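Long-range contact in cytochrome P450 RhF (Acinetobacter radioresistens, PDB 6RO8), which probably acts as a heme monooxygenase, this chain being the heme domain of a longer, self-sufficient P450 that also carries iron-sulfur and flavin reductase modules: residues L286-C297 and I395-K406. Sequence-based numbering, arbitrary orientation.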
loop_
_atom_site.group_PDB
_atom_site.type_symbol
_atom_site.label_atom_id
_atom_site.label_comp_id
_atom_site.label_asym_id
_atom_site.label_seq_id
_atom_site.Cartn_x
_atom_site.Cartn_y
_atom_site.Cartn_z
ATOM N N LEU A 286 -9.963 -15.354 4.021
ATOM C CA LEU A 286 -11.241 -15.789 4.571
ATOM C C LEU A 286 -11.861 -16.930 3.776
ATOM O O LEU A 286 -12.551 -17.771 4.359
ATOM C CB LEU A 286 -12.213 -14.603 4.650
ATOM C CG LEU A 286 -11.728 -13.351 5.409
ATOM C CD1 LEU A 286 -12.571 -12.109 5.064
ATOM C CD2 LEU A 286 -11.664 -13.545 6.940
ATOM N N LEU A 287 -11.653 -16.972 2.457
ATOM C CA LEU A 287 -12.203 -18.054 1.644
ATOM C C LEU A 287 -11.501 -19.372 1.896
ATOM O O LEU A 287 -12.037 -20.429 1.521
ATOM C CB LEU A 287 -12.116 -17.715 0.157
ATOM C CG LEU A 287 -13.195 -16.772 -0.368
ATOM C CD1 LEU A 287 -13.125 -16.712 -1.875
ATOM C CD2 LEU A 287 -14.555 -17.218 0.066
ATOM N N ALA A 288 -10.327 -19.333 2.524
ATOM C CA ALA A 288 -9.570 -20.544 2.785
ATOM C C ALA A 288 -9.905 -21.169 4.131
ATOM O O ALA A 288 -9.711 -22.377 4.301
ATOM C CB ALA A 288 -8.071 -20.255 2.703
ATOM N N ASP A 289 -10.412 -20.381 5.076
ATOM C CA ASP A 289 -10.845 -20.864 6.388
ATOM C C ASP A 289 -12.373 -20.962 6.361
ATOM O O ASP A 289 -13.092 -20.010 6.678
ATOM C CB ASP A 289 -10.332 -19.931 7.481
ATOM C CG ASP A 289 -10.376 -20.553 8.860
ATOM O OD1 ASP A 289 -11.196 -21.471 9.093
ATOM O OD2 ASP A 289 -9.594 -20.100 9.721
ATOM N N ARG A 290 -12.869 -22.140 5.972
ATOM C CA ARG A 290 -14.303 -22.315 5.755
ATOM C C ARG A 290 -15.096 -22.058 7.029
ATOM O O ARG A 290 -16.220 -21.536 6.980
ATOM C CB ARG A 290 -14.578 -23.720 5.223
ATOM C CG ARG A 290 -13.807 -24.058 3.961
ATOM C CD ARG A 290 -13.884 -22.920 2.968
ATOM N NE ARG A 290 -15.225 -22.760 2.422
ATOM C CZ ARG A 290 -15.583 -21.793 1.586
ATOM N NH1 ARG A 290 -14.696 -20.868 1.216
ATOM N NH2 ARG A 290 -16.839 -21.736 1.142
ATOM N N LYS A 291 -14.530 -22.420 8.180
ATOM C CA LYS A 291 -15.171 -22.096 9.448
ATOM C C LYS A 291 -15.319 -20.581 9.579
ATOM O O LYS A 291 -16.393 -20.076 9.917
ATOM C CB LYS A 291 -14.366 -22.680 10.618
ATOM C CG LYS A 291 -14.235 -24.237 10.698
ATOM C CD LYS A 291 -13.498 -24.883 9.480
ATOM C CE LYS A 291 -12.024 -24.439 9.346
ATOM N NZ LYS A 291 -11.489 -24.479 7.930
ATOM N N VAL A 292 -14.264 -19.833 9.240
ATOM C CA VAL A 292 -14.331 -18.374 9.318
ATOM C C VAL A 292 -15.342 -17.824 8.313
ATOM O O VAL A 292 -16.073 -16.868 8.602
ATOM C CB VAL A 292 -12.923 -17.765 9.121
ATOM C CG1 VAL A 292 -13.011 -16.281 8.767
ATOM C CG2 VAL A 292 -12.077 -17.958 10.377
ATOM N N TRP A 293 -15.422 -18.434 7.128
ATOM C CA TRP A 293 -16.239 -17.863 6.061
ATOM C C TRP A 293 -17.728 -17.978 6.377
ATOM O O TRP A 293 -18.496 -17.024 6.172
ATOM C CB TRP A 293 -15.911 -18.555 4.736
ATOM C CG TRP A 293 -16.737 -18.092 3.574
ATOM C CD1 TRP A 293 -17.743 -18.770 2.973
ATOM C CD2 TRP A 293 -16.620 -16.844 2.871
ATOM N NE1 TRP A 293 -18.267 -18.032 1.939
ATOM C CE2 TRP A 293 -17.593 -16.846 1.854
ATOM C CE3 TRP A 293 -15.784 -15.735 3.002
ATOM C CZ2 TRP A 293 -17.761 -15.779 0.975
ATOM C CZ3 TRP A 293 -15.951 -14.674 2.130
ATOM C CH2 TRP A 293 -16.933 -14.702 1.132
ATOM N N LYS A 294 -18.170 -19.137 6.875
ATOM C CA LYS A 294 -19.587 -19.234 7.187
ATOM C C LYS A 294 -19.934 -18.435 8.424
ATOM O O LYS A 294 -21.075 -17.983 8.551
ATOM C CB LYS A 294 -20.015 -20.700 7.306
ATOM C CG LYS A 294 -20.005 -21.423 5.934
ATOM C CD LYS A 294 -21.457 -21.669 5.353
ATOM C CE LYS A 294 -21.425 -21.487 3.808
ATOM N NZ LYS A 294 -20.449 -22.399 3.090
ATOM N N LYS A 295 -18.969 -18.215 9.322
ATOM C CA LYS A 295 -19.188 -17.234 10.375
ATOM C C LYS A 295 -19.445 -15.850 9.783
ATOM O O LYS A 295 -20.356 -15.138 10.234
ATOM C CB LYS A 295 -18.007 -17.204 11.346
ATOM C CG LYS A 295 -18.325 -17.815 12.705
ATOM C CD LYS A 295 -17.075 -18.220 13.505
ATOM C CE LYS A 295 -16.573 -19.587 13.088
ATOM N NZ LYS A 295 -17.411 -20.676 13.662
ATOM N N ILE A 296 -18.669 -15.468 8.752
ATOM C CA ILE A 296 -18.925 -14.233 8.005
ATOM C C ILE A 296 -20.275 -14.303 7.288
ATOM O O ILE A 296 -21.082 -13.363 7.351
ATOM C CB ILE A 296 -17.794 -13.958 6.991
ATOM C CG1 ILE A 296 -16.420 -13.782 7.662
ATOM C CG2 ILE A 296 -18.169 -12.778 6.083
ATOM C CD1 ILE A 296 -16.390 -12.855 8.848
ATOM N N CYS A 297 -20.529 -15.406 6.570
ATOM C CA CYS A 297 -21.819 -15.563 5.898
ATOM C C CYS A 297 -22.974 -15.455 6.887
ATOM O O CYS A 297 -23.989 -14.814 6.600
ATOM C CB CYS A 297 -21.892 -16.905 5.169
ATOM S SG CYS A 297 -20.873 -17.025 3.674
ATOM N N ILE A 395 -16.540 -7.986 0.652
ATOM C CA ILE A 395 -16.782 -9.226 1.375
ATOM C C ILE A 395 -18.267 -9.397 1.701
ATOM O O ILE A 395 -18.810 -10.509 1.608
ATOM C CB ILE A 395 -15.912 -9.259 2.640
ATOM C CG1 ILE A 395 -14.436 -9.227 2.250
ATOM C CG2 ILE A 395 -16.250 -10.478 3.480
ATOM C CD1 ILE A 395 -13.525 -8.841 3.396
ATOM N N GLU A 396 -18.945 -8.312 2.096
ATOM C CA GLU A 396 -20.374 -8.399 2.361
ATOM C C GLU A 396 -21.111 -8.879 1.123
ATOM O O GLU A 396 -21.882 -9.845 1.184
ATOM C CB GLU A 396 -20.927 -7.048 2.832
ATOM C CG GLU A 396 -22.294 -7.133 3.559
ATOM C CD GLU A 396 -23.477 -7.186 2.593
ATOM O OE1 GLU A 396 -23.248 -6.822 1.421
ATOM O OE2 GLU A 396 -24.619 -7.592 2.991
ATOM N N GLU A 397 -20.864 -8.228 -0.022
ATOM C CA GLU A 397 -21.570 -8.586 -1.248
ATOM C C GLU A 397 -21.329 -10.047 -1.597
ATOM O O GLU A 397 -22.277 -10.808 -1.833
ATOM C CB GLU A 397 -21.144 -7.673 -2.402
ATOM C CG GLU A 397 -22.002 -7.789 -3.688
ATOM C CD GLU A 397 -23.385 -7.134 -3.533
ATOM O OE1 GLU A 397 -24.275 -7.360 -4.402
ATOM O OE2 GLU A 397 -23.587 -6.393 -2.535
ATOM N N LEU A 398 -20.062 -10.462 -1.576
ATOM C CA LEU A 398 -19.704 -11.820 -1.968
ATOM C C LEU A 398 -20.258 -12.860 -1.001
ATOM O O LEU A 398 -20.803 -13.880 -1.430
ATOM C CB LEU A 398 -18.185 -11.951 -2.065
ATOM C CG LEU A 398 -17.571 -11.358 -3.330
ATOM C CD1 LEU A 398 -16.049 -11.283 -3.209
ATOM C CD2 LEU A 398 -17.992 -12.172 -4.529
ATOM N N SER A 399 -20.101 -12.639 0.304
ATOM C CA SER A 399 -20.578 -13.623 1.267
ATOM C C SER A 399 -22.091 -13.643 1.353
ATOM O O SER A 399 -22.667 -14.664 1.744
ATOM C CB SER A 399 -19.980 -13.345 2.641
ATOM O OG SER A 399 -20.435 -12.092 3.122
ATOM N N ARG A 400 -22.741 -12.541 0.985
ATOM C CA ARG A 400 -24.198 -12.501 0.983
ATOM C C ARG A 400 -24.767 -13.300 -0.176
ATOM O O ARG A 400 -25.690 -14.106 0.001
ATOM C CB ARG A 400 -24.688 -11.060 0.902
ATOM C CG ARG A 400 -26.134 -10.908 1.233
ATOM C CD ARG A 400 -26.541 -9.455 1.200
ATOM N NE ARG A 400 -26.792 -8.988 -0.156
ATOM C CZ ARG A 400 -26.105 -8.013 -0.735
ATOM N NH1 ARG A 400 -25.134 -7.416 -0.063
ATOM N NH2 ARG A 400 -26.386 -7.636 -1.980
ATOM N N ARG A 401 -24.222 -13.095 -1.372
ATOM C CA ARG A 401 -24.828 -13.632 -2.576
ATOM C C ARG A 401 -24.169 -14.909 -3.072
ATOM O O ARG A 401 -24.786 -15.641 -3.855
ATOM C CB ARG A 401 -24.806 -12.572 -3.676
ATOM C CG ARG A 401 -25.465 -11.286 -3.235
ATOM C CD ARG A 401 -25.329 -10.227 -4.281
ATOM N NE ARG A 401 -25.667 -10.733 -5.602
ATOM C CZ ARG A 401 -25.614 -9.996 -6.703
ATOM N NH1 ARG A 401 -25.222 -8.729 -6.613
ATOM N NH2 ARG A 401 -25.940 -10.522 -7.883
ATOM N N ILE A 402 -22.945 -15.197 -2.647
ATOM C CA ILE A 402 -22.301 -16.454 -3.007
ATOM C C ILE A 402 -21.745 -17.082 -1.737
ATOM O O ILE A 402 -20.521 -17.108 -1.545
ATOM C CB ILE A 402 -21.182 -16.241 -4.033
ATOM C CG1 ILE A 402 -21.582 -15.233 -5.111
ATOM C CG2 ILE A 402 -20.831 -17.544 -4.662
ATOM C CD1 ILE A 402 -20.483 -15.003 -6.137
ATOM N N PRO A 403 -22.589 -17.566 -0.829
ATOM C CA PRO A 403 -22.059 -18.128 0.426
ATOM C C PRO A 403 -21.276 -19.425 0.249
ATOM O O PRO A 403 -20.519 -19.795 1.158
ATOM C CB PRO A 403 -23.318 -18.346 1.274
ATOM C CG PRO A 403 -24.442 -18.370 0.291
ATOM C CD PRO A 403 -24.061 -17.460 -0.813
ATOM N N ASP A 404 -21.428 -20.130 -0.876
ATOM C CA ASP A 404 -20.610 -21.309 -1.143
ATOM C C ASP A 404 -19.312 -20.966 -1.871
ATOM O O ASP A 404 -18.620 -21.873 -2.337
ATOM C CB ASP A 404 -21.409 -22.361 -1.932
ATOM C CG ASP A 404 -21.721 -21.935 -3.362
ATOM O OD1 ASP A 404 -22.060 -20.755 -3.587
ATOM O OD2 ASP A 404 -21.634 -22.794 -4.268
ATOM N N LEU A 405 -18.975 -19.681 -1.977
ATOM C CA LEU A 405 -17.717 -19.256 -2.573
ATOM C C LEU A 405 -16.541 -20.002 -1.961
ATOM O O LEU A 405 -16.425 -20.093 -0.737
ATOM C CB LEU A 405 -17.532 -17.756 -2.349
ATOM C CG LEU A 405 -16.572 -17.105 -3.323
ATOM C CD1 LEU A 405 -17.285 -17.285 -4.593
ATOM C CD2 LEU A 405 -16.394 -15.643 -3.014
ATOM N N LYS A 406 -15.662 -20.530 -2.820
ATOM C CA LYS A 406 -14.440 -21.194 -2.372
ATOM C C LYS A 406 -13.302 -20.883 -3.336
ATOM O O LYS A 406 -13.527 -20.609 -4.517
ATOM C CB LYS A 406 -14.594 -22.721 -2.253
ATOM C CG LYS A 406 -15.210 -23.455 -3.455
ATOM C CD LYS A 406 -15.940 -24.714 -2.982
ATOM C CE LYS A 406 -17.415 -24.465 -2.816
ATOM N NZ LYS A 406 -18.089 -25.315 -1.807
#
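Trp293 lays the six-membered end of its indole against Ser399, CZ2 standing 3.6 Å from Ser399 CA, while its pyrrole edge turns to the chain beyond helix 395-401. With CG anti to the backbone N (chi1 177°), the ring projects from helix 290-297 across the junction, and NE1 donates in the ring plane to Pro403 O at 3.0 Å, though from above that carbonyl's plane. Leu287 CD2 covers the centre of one indole face; Cys297 SG lies over the opposite face, offset toward the rim, and this sulfur is 3.7 Å from Pro403 CB. Two residues on, Leu405 O is gripped in the guanidinium plane of Arg290: NH2 gives the main bond, NH1 a weak one, and NH1 also binds Leu287 O at 2.7 Å. A bend at chi2 and chi3 curls Arg290 back to join both carbonyls. Deeper in, Leu286 CD1 meets Ile395 CD1 at 3.8 Å, beside helix 303-314. Helices 290-297 and 395-401 cross almost perpendicularly (-94°), outside the annotated sites, the Ile395 side chain about 11 Å from the heme. Helix 384-401, the L helix following the heme ligand Cys381, runs out into a type I turn and strand 406-407. Indole and guanidinium donors thus satisfy carbonyls of that turn, pairing polar anchorage with an apolar interface.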